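Probable 2-phosphosulfolactate phosphatase (Clostridium acetobutylicum, PDB 1VR0) probably catalyses the magnesium-dependent hydrolysis of (2R)-O-phospho-3-sulfolactate to (2R)-3-sulfolactate and phosphate. Local coordinates at residues D23-E26 / E27-K30; V135-G138 / E139-E143; Y173-N176 / C177-R181; L185-D189 / A190-A194; Y196-K199 / T200-I204. All coordinates share one frame; numbering follows the deposited sequence.

In the fold
Contacts 2 and 3 are largely buried, contacts 4 and 5 partly so, and contact 1 lies at the surface. Contact 3, on helix 165-181, touches three others: it packs on contact 2, where two salt bridges join helices 165-181 and 138-148, on the strand and helix of contact 4, and on Tyr198 and Ile204 of contact 5. Contacts 4 and 5 mark the start and finish of helix 189-199, the first with a threonine N-cap, the second with threonine and asparagine side chains bonded to carbonyls. Contact 1 is a charged turn that touches none of the others. Contacts 1, 4 and 5 also meet the second subunit, whereas contacts 2 and 3 do not.

Contact 1. Residues D23-E26 / E27-K30; sequences DIKE and EKVK
Glu26 and Lys30 close a compact turn in the loop between strands 13-18 and 33-37, at the surface of the subunit. Backbone bonds set its shape. The carbonyl of Glu26 accepts two of them: Lys30 N lies 2.8 Å from Glu26 O, an i to i+4 link nearly in line with the C=O bond, while Val29 N, also 2.8 Å from Glu26 O, stands above the carbonyl plane. A third bond runs from Lys28 N to Lys25 O (3.0 Å). Apolar contact covers the inner side, where Ile24 CG2 meets Val29 CG2 at 4.2 Å; both residues pack on Ile18, and thus on strand 13-18. The charged side chains form the outer side. Lys25 runs alongside Glu27 and Lys28, its CD 4.1 Å from Lys28 CE. A bend at chi2 (-93°) folds the Glu27 carboxylate back until its OE1 is 3.6 Å from Lys25 CB. This is contact with the aliphatic part of the lysine, not a salt bridge: Lys25 NZ stays 4.9 Å from Glu27 OE2 and bonds instead to Asp22 O of the second subunit. At the exit of the turn, Lys30 CG sits 3.3 Å from Glu26 O.

Contact 2. Residues V135-G138 / E139-E143; sequences VLNG and EAVAE
The first turn of helix 138-148 forms here: a type I beta turn, Val135 to Gly138, brings the chain from strand 129-133 into the helix, with Asn137 at the N-cap, touching Val141. The backbone makes the joining bonds. Val141 N lies 2.9 Å from Asn137 O, straight out from the carbonyl, and Ala142 N gives the next helical bond to Gly138 O at 3.0 Å. The side chain of Asn137 makes no capping bond. With CG set between its backbone N and carbonyl carbon (chi1 72°), the amide lies against Val141, whose CG2 is 3.5 Å from Asn137 OD1 and 3.7 Å from Asn137 ND2. The same methyl lies 3.1 Å from Asn137 O, so this one branch touches both the backbone carbonyl and the amide. The polar atoms of that amide work elsewhere: ND2 bonds to the carbonyls of Ile132 and Leu237, and OD1 to Ser134 OG. Glu139 sends its carboxylate away from the turn to a salt bridge with Arg181. A buried amide with partners at both its oxygen and its nitrogen has little freedom to rotate, and it ties the helix start to the end of strand 129-133 and to the chain near Leu237.

Contact 3. Residues Y173-N176 / C177-R181; sequences YIIN and CVMDR
Tyr173 and Cys177 make a sulfur-aromatic contact one turn apart on helix 165-181, in the part of this helix wedged between helices 138-148 and 189-199. With chi1 at 167° the Tyr173 ring lies alongside the next turn, and Cys177 SG sits over its face, 3.9 Å from the ring centroid and 29° off the normal. The sulfur is offset to the CE1 corner, 3.5 Å from Tyr173 CE1. The same pair is joined by a backbone bond, Cys177 N to Tyr173 O, at 3.0 Å. Ile174 follows with its carbonyl accepting Val178 N, and Val178 CG2 lies 3.5 Å from Ile174 O. Ile175 O takes the amide of Met179, modelled as selenomethionine, in the carbonyl plane at 2.9 Å. The side chains of this pair meet loosely, Ile175 CG2 being 4.4 Å from Met179 SE, and Ile175 itself packs on Leu187 and Ala191. Asn176 O receives Asp180 N at 2.9 Å, and the Asn176 side chain rests on Tyr198 of helix 189-199. Unbroken i to i+4 bonding thus runs through all four residues. Near the end of the helix, the Arg181 guanidinium forms salt bridges to Glu139 and Glu143 of helix 138-148; its NE also makes a weak bond to Cys177 O at 3.3 Å, the carbonyl oxygen lying at the edge of the guanidinium and in its plane.

Contact 4. Residues L185-D189 / A190-A194; sequences LELTD and AATTA
This is a strand-to-helix junction with a threonine N-cap: the chain leaves strand 185-187, outermost in this chain's mixed sheet, at Leu187 and enters helix 189-199 beyond Thr188. A chi1 of 65° brings Thr188 OG1 beside the first helical N-H groups, where it accepts a weak bond from Ala191 N (3.5 Å); the same hydroxyl also bonds to Asp16 OD1. Thr188 O takes Thr192 N in a nearly straight bond of 2.9 Å. Asp189 O is gripped twice by Thr193, by its N at 2.9 Å and by OG1 at 2.7 Å, from opposite faces of the carbonyl plane. Leu187 folds over the first turn, its CB 4.0 Å from Ala191 CB and 3.4 Å from Thr192 OG1. A water bridges the two segments, donating a hydrogen bond to Asp189 OD1 (2.6 Å) and accepting one from Thr192 OG1 (2.7 Å). It ties the carboxylate to the helix's first turn. Across the dimer interface the same carboxylate bonds to Ile165 N and Lys212 N of the second subunit, and these two N-H groups would be expected to stabilise its negative charge.

Contact 5. Residues Y196-K199 / T200-I204; sequences YVYK and TNEDI
Thr200, Tyr198 and Glu202 carry most of this contact, where helix 189-199 gives way to a loop. A chi1 of 48° folds Thr200 OG1 back over the helix's last turn, where it donates to Tyr196 O at 2.7 Å. Thr200 N reaches the same oxygen at 3.1 Å from the opposite face of the carbonyl plane. OG1 also lies over the centre of the Tyr196 ring, 4.3 Å above its plane, while Thr200 CG2 touches Tyr196 CE1 at 3.7 Å. The Tyr198 ring reaches the loop, its edge at CE1 3.9 Å from Ile204 CG1. Glu202 crosses the hydroxyl end of the same ring, its CG 3.6 Å from Tyr198 OH; Lys232 NZ bonds to that hydroxyl and to Glu202 O. Water joins Lys199 O to Glu202 N. Asn201 adds two more bonds to the helix end: its N bonds to Tyr198 O, and its ND2 lies in the carbonyl plane of Val197, 3.0 Å from Val197 O. Tyr196 OH and Thr200 OG1 each bond to the other's counterpart in the second subunit. With the type I turn from Asn201 to Ile204, this is a side-chain-bonded helix C-terminus at the dimer interface.

Contact 1. Residues D23-E26 / E27-K30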
loop_
_atom_site.group_PDB
_atom_site.type_symbol
_atom_site.label_atom_id
_atom_site.label_comp_id
_atom_site.label_asym_id
_atom_site.label_seq_id
_atom_site.Cartn_x
_atom_site.Cartn_y
_atom_site.Cartn_z
ATOM N N ASP A 23 -1.388 -4.564 -8.069
ATOM C CA ASP A 23 -0.565 -3.357 -7.959
ATOM C C ASP A 23 0.886 -3.561 -8.397
ATOM O O ASP A 23 1.721 -2.691 -8.195
ATOM C CB ASP A 23 -0.657 -2.813 -6.550
ATOM C CG ASP A 23 -2.032 -2.258 -6.256
ATOM O OD1 ASP A 23 -2.407 -1.274 -6.962
ATOM O OD2 ASP A 23 -2.748 -2.829 -5.372
ATOM N N ILE A 24 1.179 -4.669 -9.067
ATOM C CA ILE A 24 2.507 -4.882 -9.591
ATOM C C ILE A 24 2.742 -3.990 -10.809
ATOM O O ILE A 24 1.912 -3.913 -11.693
ATOM C CB ILE A 24 2.689 -6.302 -10.033
ATOM C CG1 ILE A 24 2.644 -7.231 -8.853
ATOM C CG2 ILE A 24 4.008 -6.488 -10.728
ATOM C CD1 ILE A 24 2.545 -8.648 -9.251
ATOM N N LYS A 25 3.870 -3.307 -10.845
ATOM C CA LYS A 25 4.286 -2.569 -12.030
ATOM C C LYS A 25 5.656 -3.120 -12.352
ATOM O O LYS A 25 6.493 -3.239 -11.455
ATOM C CB LYS A 25 4.322 -1.059 -11.751
ATOM C CG LYS A 25 2.942 -0.402 -11.517
ATOM C CD LYS A 25 3.064 0.739 -10.472
ATOM C CE LYS A 25 1.774 1.606 -10.262
ATOM N NZ LYS A 25 1.642 2.686 -11.290
ATOM N N GLU A 26 5.857 -3.496 -13.612
ATOM C CA GLU A 26 7.125 -4.069 -14.086
ATOM C C GLU A 26 8.386 -3.357 -13.591
ATOM O O GLU A 26 9.335 -3.998 -13.156
ATOM C CB GLU A 26 7.181 -4.016 -15.606
ATOM C CG GLU A 26 7.023 -5.348 -16.307
ATOM C CD GLU A 26 7.666 -5.321 -17.692
ATOM O OE1 GLU A 26 8.569 -4.460 -17.928
ATOM O OE2 GLU A 26 7.282 -6.170 -18.538
ATOM N N GLU A 27 8.392 -2.037 -13.667
ATOM C CA GLU A 27 9.573 -1.268 -13.328
ATOM C C GLU A 27 9.989 -1.426 -11.880
ATOM O O GLU A 27 11.137 -1.171 -11.550
ATOM C CB GLU A 27 9.337 0.204 -13.637
ATOM C CG GLU A 27 8.195 0.866 -12.824
ATOM C CD GLU A 27 6.829 0.840 -13.535
ATOM O OE1 GLU A 27 6.564 -0.067 -14.389
ATOM O OE2 GLU A 27 6.020 1.756 -13.226
ATOM N N LYS A 28 9.047 -1.814 -11.028
ATOM C CA LYS A 28 9.327 -2.101 -9.620
ATOM C C LYS A 28 9.822 -3.544 -9.400
ATOM O O LYS A 28 10.238 -3.923 -8.295
ATOM C CB LYS A 28 8.057 -1.934 -8.772
ATOM C CG LYS A 28 7.589 -0.503 -8.530
ATOM C CD LYS A 28 6.261 -0.538 -7.763
ATOM C CE LYS A 28 5.757 0.851 -7.359
ATOM N NZ LYS A 28 4.815 0.720 -6.220
ATOM N N VAL A 29 9.723 -4.367 -10.430
ATOM C CA VAL A 29 10.052 -5.767 -10.294
ATOM C C VAL A 29 11.291 -6.159 -11.116
ATOM O O VAL A 29 12.122 -6.904 -10.627
ATOM C CB VAL A 29 8.808 -6.615 -10.630
ATOM C CG1 VAL A 29 9.165 -7.929 -11.168
ATOM C CG2 VAL A 29 8.015 -6.838 -9.385
ATOM N N LYS A 30 11.440 -5.617 -12.324
ATOM C CA LYS A 30 12.455 -6.134 -13.232
ATOM C C LYS A 30 13.876 -6.070 -12.641
ATOM O O LYS A 30 14.218 -5.145 -11.928
ATOM C CB LYS A 30 12.361 -5.516 -14.629
ATOM C CG LYS A 30 12.251 -4.024 -14.624
ATOM C CD LYS A 30 12.740 -3.430 -15.942
ATOM C CE LYS A 30 12.709 -1.887 -15.914
ATOM N NZ LYS A 30 13.416 -1.543 -17.157
#

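Contact 2. Residues V135-G138 / E139-E143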
loop_
_atom_site.group_PDB
_atom_site.type_symbol
_atom_site.label_atom_id
_atom_site.label_comp_id
_atom_site.label_asym_id
_atom_site.label_seq_id
_atom_site.Cartn_x
_atom_site.Cartn_y
_atom_site.Cartn_z
ATOM N N VAL A 135 5.654 -17.470 6.132
ATOM C CA VAL A 135 6.151 -17.510 7.520
ATOM C C VAL A 135 7.029 -18.731 7.746
ATOM O O VAL A 135 8.041 -18.670 8.451
ATOM C CB VAL A 135 4.986 -17.485 8.564
ATOM C CG1 VAL A 135 5.514 -17.433 9.995
ATOM C CG2 VAL A 135 4.126 -16.291 8.336
ATOM N N LEU A 136 6.628 -19.837 7.140
ATOM C CA LEU A 136 7.288 -21.128 7.359
ATOM C C LEU A 136 8.749 -21.117 6.952
ATOM O O LEU A 136 9.546 -21.775 7.591
ATOM C CB LEU A 136 6.581 -22.214 6.553
ATOM C CG LEU A 136 5.104 -22.433 6.824
ATOM C CD1 LEU A 136 4.477 -23.169 5.643
ATOM C CD2 LEU A 136 4.944 -23.181 8.128
ATOM N N ASN A 137 9.091 -20.401 5.876
ATOM C CA ASN A 137 10.484 -20.328 5.419
ATOM C C ASN A 137 11.089 -18.922 5.437
ATOM O O ASN A 137 12.066 -18.648 4.740
ATOM C CB ASN A 137 10.641 -20.984 4.039
ATOM C CG ASN A 137 10.025 -20.178 2.921
ATOM O OD1 ASN A 137 9.248 -19.269 3.161
ATOM N ND2 ASN A 137 10.381 -20.507 1.691
ATOM N N GLY A 138 10.534 -18.059 6.279
ATOM C CA GLY A 138 10.955 -16.661 6.376
ATOM C C GLY A 138 12.437 -16.471 6.608
ATOM O O GLY A 138 13.083 -15.759 5.858
ATOM N N GLU A 139 12.986 -17.138 7.614
ATOM C CA GLU A 139 14.412 -17.030 7.888
ATOM C C GLU A 139 15.250 -17.472 6.682
ATOM O O GLU A 139 16.220 -16.801 6.296
ATOM C CB GLU A 139 14.803 -17.862 9.120
ATOM C CG GLU A 139 14.245 -17.376 10.460
ATOM C CD GLU A 139 15.032 -16.211 11.092
ATOM O OE1 GLU A 139 16.077 -15.798 10.566
ATOM O OE2 GLU A 139 14.617 -15.698 12.148
ATOM N N ALA A 140 14.894 -18.603 6.097
ATOM C CA ALA A 140 15.666 -19.128 4.987
ATOM C C ALA A 140 15.587 -18.184 3.785
ATOM O O ALA A 140 16.553 -18.032 3.050
ATOM C CB ALA A 140 15.194 -20.523 4.623
ATOM N N VAL A 141 14.434 -17.536 3.596
ATOM C CA VAL A 141 14.276 -16.555 2.511
ATOM C C VAL A 141 15.213 -15.362 2.724
ATOM O O VAL A 141 15.791 -14.833 1.781
ATOM C CB VAL A 141 12.836 -16.029 2.430
ATOM C CG1 VAL A 141 12.746 -14.902 1.445
ATOM C CG2 VAL A 141 11.859 -17.157 2.063
ATOM N N ALA A 142 15.322 -14.926 3.972
ATOM C CA ALA A 142 16.151 -13.796 4.288
ATOM C C ALA A 142 17.595 -14.163 3.986
ATOM O O ALA A 142 18.343 -13.380 3.426
ATOM C CB ALA A 142 15.971 -13.417 5.717
ATOM N N GLU A 143 17.967 -15.387 4.309
ATOM C CA GLU A 143 19.308 -15.844 4.025
ATOM C C GLU A 143 19.592 -15.875 2.528
ATOM O O GLU A 143 20.656 -15.455 2.114
ATOM C CB GLU A 143 19.515 -17.201 4.638
ATOM C CG GLU A 143 20.872 -17.731 4.321
ATOM C CD GLU A 143 21.307 -18.787 5.276
ATOM O OE1 GLU A 143 21.149 -18.566 6.502
ATOM O OE2 GLU A 143 21.799 -19.834 4.803
#

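Contact 3. Residues Y173-N176 / C177-R181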
loop_
_atom_site.group_PDB
_atom_site.type_symbol
_atom_site.label_atom_id
_atom_site.label_comp_id
_atom_site.label_asym_id
_atom_site.label_seq_id
_atom_site.Cartn_x
_atom_site.Cartn_y
_atom_site.Cartn_z
ATOM N N TYR A 173 8.008 -9.641 8.735
ATOM C CA TYR A 173 8.798 -10.654 9.399
ATOM C C TYR A 173 10.052 -10.955 8.612
ATOM O O TYR A 173 11.154 -11.070 9.189
ATOM C CB TYR A 173 7.965 -11.925 9.555
ATOM C CG TYR A 173 8.726 -13.146 9.934
ATOM C CD1 TYR A 173 9.559 -13.160 11.047
ATOM C CD2 TYR A 173 8.567 -14.329 9.211
ATOM C CE1 TYR A 173 10.218 -14.322 11.414
ATOM C CE2 TYR A 173 9.220 -15.478 9.573
ATOM C CZ TYR A 173 10.047 -15.476 10.664
ATOM O OH TYR A 173 10.709 -16.654 10.998
ATOM N N ILE A 174 9.882 -11.085 7.300
ATOM C CA ILE A 174 10.984 -11.451 6.430
ATOM C C ILE A 174 12.006 -10.309 6.358
ATOM O O ILE A 174 13.207 -10.545 6.420
ATOM C CB ILE A 174 10.443 -11.875 5.067
ATOM C CG1 ILE A 174 9.683 -13.204 5.243
ATOM C CG2 ILE A 174 11.555 -12.021 4.046
ATOM C CD1 ILE A 174 9.090 -13.797 4.013
ATOM N N ILE A 175 11.512 -9.082 6.240
ATOM C CA ILE A 175 12.362 -7.908 6.220
ATOM C C ILE A 175 13.158 -7.865 7.528
ATOM O O ILE A 175 14.354 -7.647 7.536
ATOM C CB ILE A 175 11.512 -6.647 6.032
ATOM C CG1 ILE A 175 10.970 -6.625 4.603
ATOM C CG2 ILE A 175 12.303 -5.383 6.337
ATOM C CD1 ILE A 175 9.800 -5.674 4.402
ATOM N N ASN A 176 12.489 -8.146 8.634
ATOM C CA ASN A 176 13.144 -8.173 9.914
ATOM C C ASN A 176 14.272 -9.167 9.966
ATOM O O ASN A 176 15.286 -8.903 10.562
ATOM C CB ASN A 176 12.152 -8.499 11.021
ATOM C CG ASN A 176 12.642 -8.037 12.366
ATOM O OD1 ASN A 176 13.146 -8.805 13.158
ATOM N ND2 ASN A 176 12.558 -6.750 12.586
ATOM N N CYS A 177 14.060 -10.327 9.368
ATOM C CA CYS A 177 15.062 -11.390 9.314
ATOM C C CYS A 177 16.251 -11.003 8.452
ATOM O O CYS A 177 17.392 -11.427 8.713
ATOM C CB CYS A 177 14.439 -12.666 8.747
ATOM S SG CYS A 177 13.216 -13.522 9.808
ATOM N N VAL A 178 15.986 -10.226 7.404
ATOM C CA VAL A 178 17.051 -9.680 6.591
ATOM C C VAL A 178 17.874 -8.707 7.433
ATOM O O VAL A 178 19.094 -8.727 7.376
ATOM C CB VAL A 178 16.526 -8.984 5.324
ATOM C CG1 VAL A 178 17.654 -8.185 4.628
ATOM C CG2 VAL A 178 15.941 -9.998 4.363
HETATM N N MSE A 179 17.189 -7.888 8.224
HETATM C CA MSE A 179 17.851 -6.922 9.084
HETATM C C MSE A 179 18.689 -7.584 10.165
HETATM O O MSE A 179 19.729 -7.068 10.531
HETATM C CB MSE A 179 16.848 -6.028 9.749
HETATM C CG MSE A 179 16.035 -5.213 8.767
HETATM SE SE MSE A 179 14.754 -3.967 9.704
HETATM C CE MSE A 179 16.534 -2.788 10.359
ATOM N N ASP A 180 18.216 -8.708 10.687
ATOM C CA ASP A 180 19.005 -9.488 11.625
ATOM C C ASP A 180 20.336 -9.904 10.984
ATOM O O ASP A 180 21.335 -9.993 11.657
ATOM C CB ASP A 180 18.253 -10.743 12.094
ATOM C CG ASP A 180 17.080 -10.444 13.048
ATOM O OD1 ASP A 180 16.896 -9.287 13.557
ATOM O OD2 ASP A 180 16.325 -11.421 13.287
ATOM N N ARG A 181 20.329 -10.144 9.677
ATOM C CA ARG A 181 21.528 -10.540 8.953
ATOM C C ARG A 181 22.311 -9.403 8.351
ATOM O O ARG A 181 23.440 -9.605 7.984
ATOM C CB ARG A 181 21.200 -11.534 7.849
ATOM C CG ARG A 181 20.755 -12.830 8.400
ATOM C CD ARG A 181 19.864 -13.543 7.470
ATOM N NE ARG A 181 18.885 -14.308 8.227
ATOM C CZ ARG A 181 19.004 -15.596 8.511
ATOM N NH1 ARG A 181 20.053 -16.312 8.097
ATOM N NH2 ARG A 181 18.050 -16.182 9.208
#

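Contact 4. Residues L185-D189 / A190-A194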
loop_
_atom_site.group_PDB
_atom_site.type_symbol
_atom_site.label_atom_id
_atom_site.label_comp_id
_atom_site.label_asym_id
_atom_site.label_seq_id
_atom_site.Cartn_x
_atom_site.Cartn_y
_atom_site.Cartn_z
ATOM N N LEU A 185 21.202 -1.682 4.621
ATOM C CA LEU A 185 19.890 -1.730 4.001
ATOM C C LEU A 185 19.318 -0.366 3.798
ATOM O O LEU A 185 19.625 0.541 4.526
ATOM C CB LEU A 185 18.933 -2.472 4.900
ATOM C CG LEU A 185 19.085 -3.971 4.928
ATOM C CD1 LEU A 185 17.886 -4.520 5.663
ATOM C CD2 LEU A 185 19.151 -4.517 3.524
ATOM N N GLU A 186 18.453 -0.244 2.804
ATOM C CA GLU A 186 17.577 0.956 2.655
ATOM C C GLU A 186 16.143 0.519 2.355
ATOM O O GLU A 186 15.881 0.033 1.270
ATOM C CB GLU A 186 18.119 1.851 1.542
ATOM C CG GLU A 186 17.165 2.934 1.158
ATOM C CD GLU A 186 17.753 3.898 0.160
ATOM O OE1 GLU A 186 18.546 3.453 -0.735
ATOM O OE2 GLU A 186 17.420 5.110 0.282
ATOM N N LEU A 187 15.239 0.679 3.313
ATOM C CA LEU A 187 13.837 0.297 3.108
ATOM C C LEU A 187 13.027 1.450 2.515
ATOM O O LEU A 187 13.262 2.612 2.852
ATOM C CB LEU A 187 13.214 -0.113 4.425
ATOM C CG LEU A 187 13.964 -1.078 5.316
ATOM C CD1 LEU A 187 13.001 -1.689 6.297
ATOM C CD2 LEU A 187 14.631 -2.175 4.523
ATOM N N THR A 188 12.074 1.136 1.638
ATOM C CA THR A 188 11.047 2.097 1.273
ATOM C C THR A 188 10.078 2.217 2.436
ATOM O O THR A 188 10.046 1.349 3.314
ATOM C CB THR A 188 10.240 1.699 0.032
ATOM O OG1 THR A 188 9.489 0.501 0.283
ATOM C CG2 THR A 188 11.118 1.512 -1.128
ATOM N N ASP A 189 9.284 3.280 2.427
ATOM C CA ASP A 189 8.335 3.518 3.507
ATOM C C ASP A 189 7.355 2.329 3.664
ATOM O O ASP A 189 6.959 1.990 4.770
ATOM C CB ASP A 189 7.580 4.830 3.262
ATOM C CG ASP A 189 8.370 6.061 3.688
ATOM O OD1 ASP A 189 9.617 5.975 3.837
ATOM O OD2 ASP A 189 7.744 7.142 3.886
ATOM N N ALA A 190 6.975 1.701 2.550
ATOM C CA ALA A 190 6.067 0.553 2.583
ATOM C C ALA A 190 6.683 -0.597 3.329
ATOM O O ALA A 190 6.006 -1.258 4.110
ATOM C CB ALA A 190 5.683 0.104 1.169
ATOM N N ALA A 191 7.976 -0.820 3.095
ATOM C CA ALA A 191 8.740 -1.875 3.767
ATOM C C ALA A 191 8.977 -1.563 5.237
ATOM O O ALA A 191 8.761 -2.398 6.080
ATOM C CB ALA A 191 10.022 -2.071 3.061
ATOM N N THR A 192 9.408 -0.345 5.524
ATOM C CA THR A 192 9.536 0.142 6.887
ATOM C C THR A 192 8.233 -0.091 7.682
ATOM O O THR A 192 8.247 -0.578 8.809
ATOM C CB THR A 192 9.862 1.644 6.865
ATOM O OG1 THR A 192 11.149 1.854 6.275
ATOM C CG2 THR A 192 9.817 2.222 8.225
ATOM N N THR A 193 7.101 0.234 7.075
ATOM C CA THR A 193 5.797 0.095 7.742
ATOM C C THR A 193 5.433 -1.368 8.014
ATOM O O THR A 193 4.984 -1.705 9.104
ATOM C CB THR A 193 4.693 0.798 6.937
ATOM O OG1 THR A 193 5.069 2.168 6.685
ATOM C CG2 THR A 193 3.348 0.807 7.709
ATOM N N ALA A 194 5.665 -2.251 7.048
ATOM C CA ALA A 194 5.467 -3.683 7.263
ATOM C C ALA A 194 6.335 -4.173 8.411
ATOM O O ALA A 194 5.852 -4.858 9.305
ATOM C CB ALA A 194 5.800 -4.453 6.029
HETATM O O HOH W 1 11.167 4.343 5.210
#

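Contact 5. Residues Y196-K199 / T200-I204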
loop_
_atom_site.group_PDB
_atom_site.type_symbol
_atom_site.label_atom_id
_atom_site.label_comp_id
_atom_site.label_asym_id
_atom_site.label_seq_id
_atom_site.Cartn_x
_atom_site.Cartn_y
_atom_site.Cartn_z
ATOM N N TYR A 196 7.531 -2.549 10.827
ATOM C CA TYR A 196 7.016 -1.951 12.050
ATOM C C TYR A 196 5.850 -2.738 12.614
ATOM O O TYR A 196 5.806 -3.002 13.837
ATOM C CB TYR A 196 6.572 -0.502 11.817
ATOM C CG TYR A 196 5.829 0.047 13.010
ATOM C CD1 TYR A 196 6.502 0.368 14.180
ATOM C CD2 TYR A 196 4.433 0.216 12.981
ATOM C CE1 TYR A 196 5.816 0.852 15.294
ATOM C CE2 TYR A 196 3.745 0.704 14.085
ATOM C CZ TYR A 196 4.439 1.017 15.244
ATOM O OH TYR A 196 3.754 1.485 16.355
ATOM N N VAL A 197 4.922 -3.111 11.724
ATOM C CA VAL A 197 3.749 -3.890 12.097
ATOM C C VAL A 197 4.190 -5.238 12.659
ATOM O O VAL A 197 3.658 -5.701 13.707
ATOM C CB VAL A 197 2.809 -4.113 10.888
ATOM C CG1 VAL A 197 1.692 -5.107 11.230
ATOM C CG2 VAL A 197 2.217 -2.808 10.440
ATOM N N TYR A 198 5.155 -5.868 11.978
ATOM C CA TYR A 198 5.691 -7.142 12.464
ATOM C C TYR A 198 6.374 -6.958 13.819
ATOM O O TYR A 198 6.049 -7.641 14.784
ATOM C CB TYR A 198 6.677 -7.787 11.484
ATOM C CG TYR A 198 7.425 -8.867 12.179
ATOM C CD1 TYR A 198 6.806 -10.089 12.422
ATOM C CD2 TYR A 198 8.712 -8.649 12.715
ATOM C CE1 TYR A 198 7.448 -11.091 13.139
ATOM C CE2 TYR A 198 9.370 -9.662 13.428
ATOM C CZ TYR A 198 8.731 -10.886 13.625
ATOM O OH TYR A 198 9.320 -11.929 14.317
ATOM N N LYS A 199 7.323 -6.038 13.872
ATOM C CA LYS A 199 8.166 -5.820 15.056
ATOM C C LYS A 199 7.281 -5.594 16.307
ATOM O O LYS A 199 7.625 -6.031 17.391
ATOM C CB LYS A 199 9.079 -4.637 14.700
ATOM C CG LYS A 199 10.177 -4.154 15.626
ATOM C CD LYS A 199 10.501 -2.594 15.260
ATOM C CE LYS A 199 12.029 -2.259 14.959
ATOM N NZ LYS A 199 12.673 -1.505 16.110
ATOM N N THR A 200 6.108 -4.984 16.144
ATOM C CA THR A 200 5.182 -4.743 17.262
ATOM C C THR A 200 4.144 -5.853 17.479
ATOM O O THR A 200 3.220 -5.696 18.256
ATOM C CB THR A 200 4.428 -3.376 17.086
ATOM O OG1 THR A 200 3.903 -3.278 15.762
ATOM C CG2 THR A 200 5.338 -2.218 17.297
ATOM N N ASN A 201 4.313 -6.981 16.802
ATOM C CA ASN A 201 3.364 -8.083 16.811
ATOM C C ASN A 201 4.113 -9.335 16.367
ATOM O O ASN A 201 3.704 -10.014 15.435
ATOM C CB ASN A 201 2.254 -7.766 15.796
ATOM C CG ASN A 201 1.318 -6.647 16.249
ATOM O OD1 ASN A 201 0.426 -6.900 17.011
ATOM N ND2 ASN A 201 1.496 -5.434 15.733
ATOM N N GLU A 202 5.235 -9.623 17.012
ATOM C CA GLU A 202 6.134 -10.699 16.570
ATOM C C GLU A 202 5.518 -12.072 16.441
ATOM O O GLU A 202 5.963 -12.885 15.638
ATOM C CB GLU A 202 7.331 -10.812 17.503
ATOM C CG GLU A 202 8.403 -9.827 17.104
ATOM C CD GLU A 202 9.435 -9.648 18.175
ATOM O OE1 GLU A 202 9.685 -10.640 18.916
ATOM O OE2 GLU A 202 9.987 -8.517 18.275
ATOM N N ASP A 203 4.519 -12.337 17.261
ATOM C CA ASP A 203 3.849 -13.638 17.270
ATOM C C ASP A 203 3.026 -13.800 15.988
ATOM O O ASP A 203 2.604 -14.884 15.687
ATOM C CB ASP A 203 2.923 -13.779 18.490
ATOM C CG ASP A 203 1.703 -12.807 18.418
ATOM O OD1 ASP A 203 1.901 -11.564 18.270
ATOM O OD2 ASP A 203 0.545 -13.287 18.477
ATOM N N ILE A 204 2.748 -12.712 15.272
ATOM C CA ILE A 204 2.050 -12.773 13.977
ATOM C C ILE A 204 0.563 -13.147 14.076
ATOM O O ILE A 204 -0.282 -12.388 13.624
ATOM C CB ILE A 204 2.790 -13.683 12.970
ATOM C CG1 ILE A 204 4.140 -13.055 12.629
ATOM C CG2 ILE A 204 1.977 -13.849 11.681
ATOM C CD1 ILE A 204 5.080 -13.924 11.761
HETATM O O HOH W 2 5.923 -7.932 19.229
#